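Local coordinates for tegumental protein 20.8 kDa (Clonorchis sinensis, PDB 5X2E), which binds a calcium ion in the first loop of the EF-hand pair in its calmodulin-like domain, the part of the longer tegumental allergen-like protein present here, at residues L54-F57 against C58-G62. Numbering follows the deposited sequence.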
loop_
_atom_site.group_PDB
_atom_site.type_symbol
_atom_site.label_atom_id
_atom_site.label_comp_id
_atom_site.label_asym_id
_atom_site.label_seq_id
_atom_site.Cartn_x
_atom_site.Cartn_y
_atom_site.Cartn_z
ATOM N N LEU A 54 1.749 2.946 6.441
ATOM C CA LEU A 54 3.060 2.792 5.839
ATOM C C LEU A 54 4.031 2.141 6.851
ATOM O O LEU A 54 4.824 1.266 6.468
ATOM C CB LEU A 54 3.580 4.154 5.384
ATOM C CG LEU A 54 4.976 4.113 4.800
ATOM C CD1 LEU A 54 5.037 3.168 3.617
ATOM C CD2 LEU A 54 5.373 5.539 4.369
ATOM N N GLU A 55 3.942 2.552 8.125
ATOM C CA GLU A 55 4.836 2.031 9.178
ATOM C C GLU A 55 4.728 0.500 9.318
ATOM O O GLU A 55 5.726 -0.208 9.398
ATOM C CB GLU A 55 4.547 2.701 10.540
ATOM C CG GLU A 55 4.975 4.174 10.635
ATOM C CD GLU A 55 6.484 4.383 10.659
ATOM O OE1 GLU A 55 7.257 3.501 11.074
ATOM O OE2 GLU A 55 6.919 5.440 10.260
ATOM N N THR A 56 3.506 -0.014 9.381
ATOM C CA THR A 56 3.318 -1.448 9.603
ATOM C C THR A 56 3.676 -2.236 8.345
ATOM O O THR A 56 4.265 -3.313 8.414
ATOM C CB THR A 56 1.885 -1.732 10.050
ATOM O OG1 THR A 56 1.643 -1.022 11.281
ATOM C CG2 THR A 56 1.693 -3.205 10.286
ATOM N N PHE A 57 3.297 -1.684 7.199
ATOM C CA PHE A 57 3.653 -2.269 5.913
ATOM C C PHE A 57 5.182 -2.442 5.850
ATOM O O PHE A 57 5.689 -3.535 5.559
ATOM C CB PHE A 57 3.127 -1.364 4.792
ATOM C CG PHE A 57 3.406 -1.834 3.402
ATOM C CD1 PHE A 57 4.465 -1.293 2.681
ATOM C CD2 PHE A 57 2.566 -2.748 2.775
ATOM C CE1 PHE A 57 4.692 -1.683 1.357
ATOM C CE2 PHE A 57 2.783 -3.117 1.472
ATOM C CZ PHE A 57 3.850 -2.574 0.760
ATOM N N CYS A 58 5.909 -1.382 6.197
ATOM C CA CYS A 58 7.360 -1.408 6.107
ATOM C C CYS A 58 7.981 -2.355 7.134
ATOM O O CYS A 58 8.937 -3.079 6.842
ATOM C CB CYS A 58 7.941 -0.006 6.284
ATOM S SG CYS A 58 7.701 1.070 4.862
ATOM N N SER A 59 7.467 -2.333 8.358
ATOM C CA SER A 59 8.004 -3.233 9.379
ATOM C C SER A 59 7.871 -4.706 8.972
ATOM O O SER A 59 8.775 -5.508 9.199
ATOM C CB SER A 59 7.308 -2.970 10.709
ATOM O OG SER A 59 7.679 -1.690 11.191
ATOM N N LYS A 60 6.744 -5.058 8.366
ATOM C CA LYS A 60 6.505 -6.448 7.976
ATOM C C LYS A 60 7.398 -6.867 6.821
ATOM O O LYS A 60 7.804 -8.021 6.738
ATOM C CB LYS A 60 5.036 -6.677 7.608
ATOM C CG LYS A 60 4.079 -6.537 8.784
ATOM C CD LYS A 60 4.255 -7.645 9.828
ATOM C CE LYS A 60 3.312 -7.401 11.002
ATOM N NZ LYS A 60 3.359 -8.473 12.035
ATOM N N LEU A 61 7.702 -5.931 5.926
ATOM C CA LEU A 61 8.439 -6.270 4.715
ATOM C C LEU A 61 9.938 -5.976 4.810
ATOM O O LEU A 61 10.684 -6.292 3.891
ATOM C CB LEU A 61 7.844 -5.513 3.516
ATOM C CG LEU A 61 6.414 -5.942 3.198
ATOM C CD1 LEU A 61 5.779 -5.032 2.157
ATOM C CD2 LEU A 61 6.425 -7.369 2.701
ATOM N N GLY A 62 10.376 -5.341 5.894
ATOM C CA GLY A 62 11.779 -4.958 6.027
ATOM C C GLY A 62 12.167 -3.731 5.201
ATOM O O GLY A 62 13.314 -3.615 4.774
HETATM O O HOH W 1 5.951 -0.386 12.314
#
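Phe57 and Leu61 touch one turn apart on the short helix 54-61, in an i to i+4 contact within the last helix of the EF-hand pair. This helix follows strand 51-53, which pairs antiparallel with strand 17-19 of the calcium-bearing loop, so it is the exiting helix of the second EF-hand. Four successive main-chain bonds hold the turns together, beginning with Cys58 N to Leu54 O at 2.9 Å. The last, Leu61 N to Phe57 O, is longer, at 3.2 Å, and more bent, with an N-H...O angle of 140°. The helix stops just beyond it, where Gly62 adopts a positive phi of 76°.

On the buried side, CD1 of Leu61 sits over one face of the Phe57 ring in a CH-pi contact, 3.5 Å from the ring centroid and displaced toward CZ. The ring is swung out by a first torsion of -180°, which places CG opposite the backbone N; it also meets the rings of Phe7 and Phe44, joining this helix to helices 3-10 and 35-44. Leu54 and Cys58 form a second apolar pair one turn apart, CD1 of the leucine lying 3.6 Å from SG. Both residues also pack on Pro65, at the start of helix 65-79, which links helix 54-61 to the C-terminal helix. Leu54 lies near the calcium site without joining it, its side chain about 9 Å from the ion.

The outer side is polar. Glu55 O accepts the backbone N-H of Ser59 at 2.9 Å and also takes a weak hydrogen bond from a water molecule. One residue further along, the backbone N-H of Lys60 is bonded to Thr56 O, with 3.0 Å between Lys60 N and that oxygen.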